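Local structure of CG8862 (Drosophila melanogaster, 3ISM) at residues B[175-180]-B[184-189]; B[100-105]-B[156-161]; B[57-62]-B[146-151]. The protein probably cleaves DNA and RNA as a magnesium-dependent mitochondrial endonuclease of the DNA/RNA non-specific, His-Me finger family. One frame throughout, in Å; residues are numbered along the deposited sequence.

Contact 1: residues B[175-180]-B[184-189]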
loop_
_atom_site.group_PDB
_atom_site.type_symbol
_atom_site.label_atom_id
_atom_site.label_comp_id
_atom_site.label_asym_id
_atom_site.label_seq_id
_atom_site.Cartn_x
_atom_site.Cartn_y
_atom_site.Cartn_z
ATOM N N LYS B 175 0.291 8.811 -5.013
ATOM C CA LYS B 175 1.691 8.859 -5.439
ATOM C C LYS B 175 2.646 9.231 -4.301
ATOM O O LYS B 175 2.380 10.153 -3.536
ATOM C CB LYS B 175 1.851 9.806 -6.614
ATOM C CG LYS B 175 3.171 9.681 -7.349
ATOM C CD LYS B 175 3.303 10.795 -8.336
ATOM C CE LYS B 175 4.540 10.627 -9.180
ATOM N NZ LYS B 175 4.690 11.792 -10.097
ATOM N N TYR B 176 3.755 8.513 -4.181
ATOM C CA TYR B 176 4.750 8.871 -3.165
ATOM C C TYR B 176 6.144 8.474 -3.598
ATOM O O TYR B 176 6.323 7.497 -4.325
ATOM C CB TYR B 176 4.414 8.272 -1.797
ATOM C CG TYR B 176 4.131 6.792 -1.819
ATOM C CD1 TYR B 176 2.834 6.317 -2.041
ATOM C CD2 TYR B 176 5.160 5.867 -1.673
ATOM C CE1 TYR B 176 2.567 4.973 -2.087
ATOM C CE2 TYR B 176 4.905 4.511 -1.714
ATOM C CZ TYR B 176 3.601 4.068 -1.912
ATOM O OH TYR B 176 3.327 2.718 -1.949
ATOM N N GLU B 177 7.116 9.271 -3.160
ATOM C CA GLU B 177 8.516 9.033 -3.425
ATOM C C GLU B 177 8.941 7.840 -2.599
ATOM O O GLU B 177 8.407 7.601 -1.505
ATOM C CB GLU B 177 9.359 10.284 -3.092
ATOM C CG GLU B 177 10.853 10.105 -3.376
ATOM C CD GLU B 177 11.713 11.346 -3.145
ATOM O OE1 GLU B 177 11.196 12.444 -2.824
ATOM O OE2 GLU B 177 12.942 11.206 -3.288
ATOM N N VAL B 178 9.854 7.054 -3.163
ATOM C CA VAL B 178 10.540 6.006 -2.418
ATOM C C VAL B 178 12.028 6.328 -2.493
ATOM O O VAL B 178 12.544 6.674 -3.561
ATOM C CB VAL B 178 10.232 4.580 -2.960
ATOM C CG1 VAL B 178 8.779 4.195 -2.652
ATOM C CG2 VAL B 178 10.517 4.464 -4.463
ATOM N N ILE B 179 12.710 6.253 -1.357
ATOM C CA ILE B 179 14.109 6.667 -1.303
ATOM C C ILE B 179 15.100 5.510 -1.092
ATOM O O ILE B 179 14.813 4.548 -0.389
ATOM C CB ILE B 179 14.334 7.796 -0.244
ATOM C CG1 ILE B 179 13.907 7.328 1.152
ATOM C CG2 ILE B 179 13.575 9.066 -0.653
ATOM C CD1 ILE B 179 14.269 8.316 2.289
ATOM N N GLY B 180 16.266 5.636 -1.713
ATOM C CA GLY B 180 17.378 4.713 -1.515
ATOM C C GLY B 180 17.201 3.395 -2.236
ATOM O O GLY B 180 16.119 3.100 -2.766
ATOM N N VAL B 184 12.580 3.028 0.450
ATOM C CA VAL B 184 11.815 3.382 1.646
ATOM C C VAL B 184 10.726 4.397 1.249
ATOM O O VAL B 184 11.027 5.427 0.650
ATOM C CB VAL B 184 12.743 3.916 2.766
ATOM C CG1 VAL B 184 11.938 4.275 4.056
ATOM C CG2 VAL B 184 13.794 2.880 3.089
ATOM N N ALA B 185 9.465 4.074 1.551
ATOM C CA ALA B 185 8.348 4.930 1.172
ATOM C C ALA B 185 8.327 6.252 1.944
ATOM O O ALA B 185 8.596 6.281 3.148
ATOM C CB ALA B 185 7.045 4.204 1.376
ATOM N N VAL B 186 8.009 7.335 1.240
ATOM C CA VAL B 186 7.802 8.639 1.861
ATOM C C VAL B 186 6.295 8.882 1.967
ATOM O O VAL B 186 5.622 9.190 0.971
ATOM C CB VAL B 186 8.482 9.789 1.088
ATOM C CG1 VAL B 186 8.249 11.120 1.823
ATOM C CG2 VAL B 186 10.015 9.524 0.895
ATOM N N PRO B 187 5.753 8.718 3.175
ATOM C CA PRO B 187 4.312 8.896 3.382
ATOM C C PRO B 187 3.829 10.312 3.050
ATOM O O PRO B 187 4.586 11.280 3.185
ATOM C CB PRO B 187 4.139 8.570 4.872
ATOM C CG PRO B 187 5.341 7.655 5.197
ATOM C CD PRO B 187 6.445 8.305 4.414
ATOM N N THR B 188 2.584 10.424 2.598
ATOM C CA THR B 188 2.015 11.722 2.227
ATOM C C THR B 188 1.613 12.488 3.505
ATOM O O THR B 188 1.627 13.705 3.531
ATOM C CB THR B 188 0.766 11.566 1.299
ATOM O OG1 THR B 188 -0.327 10.974 2.034
ATOM C CG2 THR B 188 1.101 10.704 0.097
ATOM N N HIS B 189 1.247 11.738 4.545
ATOM C CA HIS B 189 0.669 12.291 5.786
ATOM C C HIS B 189 1.001 11.344 6.938
ATOM O O HIS B 189 1.371 10.198 6.712
ATOM C CB HIS B 189 -0.869 12.389 5.706
ATOM C CG HIS B 189 -1.396 13.330 4.660
ATOM N ND1 HIS B 189 -1.392 13.028 3.313
ATOM C CD2 HIS B 189 -2.023 14.527 4.770
ATOM C CE1 HIS B 189 -1.946 14.020 2.635
ATOM N NE2 HIS B 189 -2.335 14.944 3.497
HETATM O O HOH W 1 5.779 11.171 -0.842
#
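The beta hairpin of strands 172-179 and 184-185 is closed by I179 and V184, an antiparallel hydrogen-bonded pair in which each backbone serves the other: I179 N reaches V184 O at 2.7 Å and V184 N reaches I179 O at 2.8 Å. V178 and A185 follow as the non-hydrogen-bonded pair, their side chains on the other face of the sheet. V186 continues the pairing just past the strand, its N bonded at 2.8 Å to E177 O at a C=O...N angle of 162°. Next the chains diverge, and a water spans the widening gap, donating to V186 O at 2.7 Å and accepting from E177 N at 3.3 Å.

Strand 172-179 serves two partners: K175 to V178 also pair antiparallel with a strand of the second subunit, so the sheet runs on across the interface; K175 NZ forms a salt bridge there with E167 of that subunit. Within the hairpin, the I179 and V186 side chains cross at about a right angle, CG2 to CG2 at 3.9 Å, and both rest on P126. Y176 CG sits between the backbone N and the carbonyl carbon (chi1 51°), which brings CE2 to 3.8 Å from A185 CB, a methyl oblique to the ring, while Y176 CB sits 3.2 Å from V186 O. Where the chain enters the central sheet, T188 and H189 are both set against L161, a classic bulge.

Contact 2: residues B[100-105]-B[156-161]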
loop_
_atom_site.group_PDB
_atom_site.type_symbol
_atom_site.label_atom_id
_atom_site.label_comp_id
_atom_site.label_asym_id
_atom_site.label_seq_id
_atom_site.Cartn_x
_atom_site.Cartn_y
_atom_site.Cartn_z
ATOM N N GLY B 100 12.429 10.037 10.778
ATOM C CA GLY B 100 11.418 10.558 11.716
ATOM C C GLY B 100 10.824 9.481 12.602
ATOM O O GLY B 100 10.204 8.520 12.095
ATOM N N HIS B 101 11.025 9.627 13.920
ATOM C CA HIS B 101 10.467 8.692 14.895
ATOM C C HIS B 101 8.945 8.618 14.748
ATOM O O HIS B 101 8.272 9.663 14.715
ATOM C CB HIS B 101 10.718 9.174 16.319
ATOM C CG HIS B 101 12.121 9.016 16.802
ATOM N ND1 HIS B 101 13.122 9.924 16.513
ATOM C CD2 HIS B 101 12.674 8.097 17.630
ATOM C CE1 HIS B 101 14.239 9.544 17.109
ATOM N NE2 HIS B 101 13.992 8.441 17.796
ATOM N N MET B 102 8.407 7.401 14.702
ATOM C CA MET B 102 6.979 7.214 14.953
ATOM C C MET B 102 6.693 7.228 16.467
ATOM O O MET B 102 5.918 8.048 16.940
ATOM C CB MET B 102 6.439 5.951 14.254
ATOM C CG MET B 102 6.549 5.963 12.724
ATOM S SD MET B 102 5.588 7.252 11.868
ATOM C CE MET B 102 6.828 8.574 11.747
ATOM N N ALA B 103 7.314 6.325 17.221
ATOM C CA ALA B 103 7.318 6.403 18.674
ATOM C C ALA B 103 8.475 7.323 19.059
ATOM O O ALA B 103 9.647 6.944 18.901
ATOM C CB ALA B 103 7.526 5.016 19.296
ATOM N N ALA B 104 8.148 8.528 19.532
ATOM C CA ALA B 104 9.152 9.558 19.844
ATOM C C ALA B 104 10.032 9.179 21.030
ATOM O O ALA B 104 9.575 8.559 21.996
ATOM C CB ALA B 104 8.479 10.913 20.101
ATOM N N ALA B 105 11.302 9.554 20.944
ATOM C CA ALA B 105 12.279 9.230 21.977
ATOM C C ALA B 105 11.899 9.831 23.339
ATOM O O ALA B 105 12.170 9.238 24.394
ATOM C CB ALA B 105 13.642 9.709 21.541
ATOM N N VAL B 156 -1.802 6.186 22.670
ATOM C CA VAL B 156 -1.619 6.826 21.372
ATOM C C VAL B 156 -1.087 5.877 20.294
ATOM O O VAL B 156 -0.133 5.122 20.512
ATOM C CB VAL B 156 -0.771 8.159 21.480
ATOM C CG1 VAL B 156 0.529 7.919 22.244
ATOM C CG2 VAL B 156 -0.508 8.774 20.098
ATOM N N CYS B 157 -1.758 5.917 19.150
ATOM C CA CYS B 157 -1.345 5.224 17.950
ATOM C C CYS B 157 -0.914 6.236 16.898
ATOM O O CYS B 157 -1.647 7.184 16.588
ATOM C CB CYS B 157 -2.498 4.386 17.397
ATOM S SG CYS B 157 -2.020 3.362 15.973
ATOM N N THR B 158 0.283 6.026 16.362
ATOM C CA THR B 158 0.923 6.934 15.419
ATOM C C THR B 158 1.265 6.120 14.179
ATOM O O THR B 158 1.719 4.989 14.311
ATOM C CB THR B 158 2.245 7.491 16.027
ATOM O OG1 THR B 158 1.968 8.183 17.258
ATOM C CG2 THR B 158 2.940 8.433 15.050
ATOM N N GLY B 159 1.057 6.670 12.982
ATOM C CA GLY B 159 1.393 5.939 11.751
ATOM C C GLY B 159 1.315 6.774 10.480
ATOM O O GLY B 159 0.858 7.905 10.503
ATOM N N PRO B 160 1.803 6.215 9.360
ATOM C CA PRO B 160 1.782 6.844 8.051
ATOM C C PRO B 160 0.486 6.636 7.274
ATOM O O PRO B 160 -0.255 5.665 7.520
ATOM C CB PRO B 160 2.932 6.146 7.330
ATOM C CG PRO B 160 2.954 4.770 7.908
ATOM C CD PRO B 160 2.522 4.923 9.343
ATOM N N LEU B 161 0.230 7.557 6.359
ATOM C CA LEU B 161 -0.860 7.463 5.391
ATOM C C LEU B 161 -0.299 7.790 4.015
ATOM O O LEU B 161 0.723 8.467 3.895
ATOM C CB LEU B 161 -1.983 8.468 5.693
ATOM C CG LEU B 161 -2.743 8.330 7.008
ATOM C CD1 LEU B 161 -3.583 9.588 7.306
ATOM C CD2 LEU B 161 -3.593 7.081 6.989
#
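M102 and T158 meet where the chain leaves the strand that carries the predicted proton acceptor. The closest approach is between the methyl T158 CG2 and the backbone M102 O, 3.5 Å apart, with T158 CB following at 3.8 Å from the same oxygen. The methyl takes this place because it lies anti to the threonine N (chi1 -59° for OG1), which leaves the hydroxyl beside that N and 4.0 Å from M102 O. M102 adds its thioether: two successive bends of its chain, chi1 -62° and chi2 -63°, bring SD to 4.3 Å from T158 CG2 and 4.4 Å from G159 CA. G159 thus meets the sulfur with its CA.

Around this first shell, F190 of strand 189-197 and P50 of strand 49-57 pack on M102, and W137 of helix 136-146 packs on T158. The T158 hydroxyl is hydrogen-bonded to K192 NZ, and backbone bonds of T158 with V53 and of M102 with N123 fix the two segments in their own neighbourhoods. One residue upstream, H101 ends the DRGH motif of this family and packs its ring edge-to-face with F119. The antiparallel pair 98-101 and 124-127, followed by helix 136-146, is consistent with the beta-beta-alpha finger of the His-Me family, and the contact sets the first of these strands against the central sheet; the M102 side chain lies about 7 Å from a bound magnesium ion.

The contact is van der Waals packing, with no hydrogen bond between the segments. The methyl of T158 takes the M102 side while the hydrogen bond of its hydroxyl goes to K192, so what holds these segments side by side is shape and burial, not a directed bond.

Contact 3: residues B[57-62]-B[146-151]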
loop_
_atom_site.group_PDB
_atom_site.type_symbol
_atom_site.label_atom_id
_atom_site.label_comp_id
_atom_site.label_asym_id
_atom_site.label_seq_id
_atom_site.Cartn_x
_atom_site.Cartn_y
_atom_site.Cartn_z
ATOM N N LEU B 57 1.303 6.289 27.613
ATOM C CA LEU B 57 2.088 7.292 28.319
ATOM C C LEU B 57 1.461 7.651 29.661
ATOM O O LEU B 57 0.224 7.744 29.794
ATOM C CB LEU B 57 2.237 8.572 27.481
ATOM C CG LEU B 57 2.475 8.469 25.967
ATOM C CD1 LEU B 57 2.623 9.886 25.381
ATOM C CD2 LEU B 57 3.691 7.601 25.605
ATOM N N THR B 58 2.334 7.833 30.649
ATOM C CA THR B 58 1.978 8.425 31.913
ATOM C C THR B 58 2.893 9.636 32.148
ATOM O O THR B 58 3.875 9.845 31.417
ATOM C CB THR B 58 2.152 7.419 33.076
ATOM O OG1 THR B 58 3.503 6.948 33.090
ATOM C CG2 THR B 58 1.203 6.222 32.917
ATOM N N ALA B 59 2.557 10.439 33.151
ATOM C CA ALA B 59 3.393 11.559 33.570
ATOM C C ALA B 59 4.795 11.053 33.925
ATOM O O ALA B 59 5.791 11.712 33.621
ATOM C CB ALA B 59 2.769 12.287 34.788
ATOM N N GLU B 60 4.866 9.889 34.574
ATOM C CA GLU B 60 6.153 9.336 34.958
ATOM C C GLU B 60 7.007 8.975 33.742
ATOM O O GLU B 60 8.208 9.240 33.730
ATOM C CB GLU B 60 6.007 8.117 35.860
ATOM C CG GLU B 60 7.356 7.637 36.371
ATOM C CD GLU B 60 7.286 6.518 37.386
ATOM O OE1 GLU B 60 6.322 5.717 37.362
ATOM O OE2 GLU B 60 8.220 6.437 38.205
ATOM N N SER B 61 6.391 8.378 32.727
ATOM C CA SER B 61 7.147 7.852 31.603
ATOM C C SER B 61 7.583 8.903 30.563
ATOM O O SER B 61 8.390 8.606 29.682
ATOM C CB SER B 61 6.406 6.673 30.957
ATOM O OG SER B 61 5.349 7.093 30.119
ATOM N N VAL B 62 7.047 10.119 30.659
ATOM C CA VAL B 62 7.399 11.193 29.729
ATOM C C VAL B 62 8.179 12.279 30.475
ATOM O O VAL B 62 8.591 13.281 29.880
ATOM C CB VAL B 62 6.147 11.829 29.073
ATOM C CG1 VAL B 62 5.293 10.763 28.361
ATOM C CG2 VAL B 62 5.328 12.649 30.122
ATOM N N ARG B 146 2.023 16.515 27.107
ATOM C CA ARG B 146 1.391 17.453 28.057
ATOM C C ARG B 146 -0.019 16.993 28.452
ATOM O O ARG B 146 -0.520 17.362 29.515
ATOM C CB ARG B 146 1.342 18.848 27.448
ATOM C CG ARG B 146 0.949 19.976 28.376
ATOM C CD ARG B 146 1.022 21.318 27.639
ATOM N NE ARG B 146 2.349 21.575 27.068
ATOM C CZ ARG B 146 2.635 21.539 25.762
ATOM N NH1 ARG B 146 1.683 21.263 24.874
ATOM N NH2 ARG B 146 3.877 21.781 25.341
ATOM N N LEU B 147 -0.651 16.184 27.603
ATOM C CA LEU B 147 -1.954 15.580 27.936
ATOM C C LEU B 147 -1.920 14.728 29.205
ATOM O O LEU B 147 -2.945 14.547 29.846
ATOM C CB LEU B 147 -2.505 14.747 26.768
ATOM C CG LEU B 147 -3.115 15.498 25.570
ATOM C CD1 LEU B 147 -3.622 14.516 24.513
ATOM C CD2 LEU B 147 -4.225 16.441 26.011
ATOM N N THR B 148 -0.739 14.218 29.568
ATOM C CA THR B 148 -0.590 13.458 30.810
ATOM C C THR B 148 -0.872 14.296 32.055
ATOM O O THR B 148 -1.153 13.740 33.112
ATOM C CB THR B 148 0.797 12.782 30.955
ATOM O OG1 THR B 148 1.834 13.768 30.862
ATOM C CG2 THR B 148 1.000 11.719 29.887
ATOM N N LYS B 149 -0.803 15.624 31.929
ATOM C CA LYS B 149 -1.176 16.523 33.028
ATOM C C LYS B 149 -2.692 16.681 33.162
ATOM O O LYS B 149 -3.169 17.252 34.143
ATOM C CB LYS B 149 -0.523 17.903 32.869
ATOM C CG LYS B 149 0.969 17.910 33.149
ATOM C CD LYS B 149 1.537 19.319 33.160
ATOM C CE LYS B 149 3.072 19.287 33.240
ATOM N NZ LYS B 149 3.601 18.977 34.619
ATOM N N THR B 150 -3.438 16.185 32.175
ATOM C CA THR B 150 -4.903 16.223 32.199
ATOM C C THR B 150 -5.459 14.816 32.433
ATOM O O THR B 150 -6.405 14.624 33.199
ATOM C CB THR B 150 -5.473 16.776 30.868
ATOM O OG1 THR B 150 -4.876 18.048 30.575
ATOM C CG2 THR B 150 -6.991 16.947 30.966
ATOM N N TYR B 151 -4.853 13.843 31.765
ATOM C CA TYR B 151 -5.254 12.446 31.864
ATOM C C TYR B 151 -4.119 11.605 32.432
ATOM O O TYR B 151 -3.003 11.623 31.912
ATOM C CB TYR B 151 -5.632 11.888 30.495
ATOM C CG TYR B 151 -6.608 12.732 29.708
ATOM C CD1 TYR B 151 -7.931 12.907 30.127
ATOM C CD2 TYR B 151 -6.216 13.337 28.521
ATOM C CE1 TYR B 151 -8.817 13.677 29.376
ATOM C CE2 TYR B 151 -7.089 14.083 27.768
ATOM C CZ TYR B 151 -8.381 14.257 28.185
ATOM O OH TYR B 151 -9.216 15.037 27.398
#
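T148 turns its hydroxyl between its own backbone N and carbonyl carbon (chi1 57°) and so sets its methyl anti to the carbonyl carbon, where it faces the start of the short helix at 59-62. V62 CG1 is anti to the carbonyl carbon (chi1 -56°), which leaves CG2 between N and the carbonyl carbon. The two side chains therefore reach toward each other tip to tip, V62 CG2 to T148 OG1 at 3.7 Å. The methyl T148 CG2 rests against the backbone at 58, 3.6 Å from T58 C, and reaches back to L57 CB at 4.2 Å. Between these branches, T148 CB lies 3.7 Å from A59 N.

Both surfaces are shaped by local hydrogen bonds, one of them to a side chain. T58 is the N-cap of the weakly bonded helix: T58 OG1 accepts from S61 N at 3.2 Å. On the other segment the turn after helix 136-146 is drawn together at L147 O, which accepts from both T150 N and Y151 N, the latter at 2.8 Å. T148 OG1 itself is hydrogen-bonded to R145 O, a carbonyl at the end of helix 136-146, and V154 of the central sheet packs on the same threonine. The contact thus joins the helix that follows strand 49-57 to the turn leading into strand 153-161; L57 and V154 share a backbone hydrogen bond between those two neighbouring strands.

With an alanine here, R145 O would probably lose its hydroxyl partner and a gap would be likely to open beside T58 and V62. The threonine's CB and its two branches pack against T58, A59 and V62; its hydroxyl is hydrogen-bonded to R145 O, one residue before its own segment, so across the contact it makes only van der Waals approaches.

From the N terminus, 57-62 comes first and waits for 146-151, so contact 3 closes a loop of 83 residues and ties the end of strand 49-57 and helix 59-62 to the loop after helix 136-146. Inside that loop lies 100-105, whose partner 156-161 comes just after 146-151; contact 2 closes 50 residues, ties the end of strand 98-101 to strand 153-161, and crosses contact 3. They touch through V156 CG1 and L57 CG. Contact 1 follows in series, a hairpin closing three residues, yet its outgoing end joins the central sheet, H189 O probably bonding L161 N of contact 2. Contacts 1 and 3 lie on opposite sides of the chain's centre, with contact 2 near it.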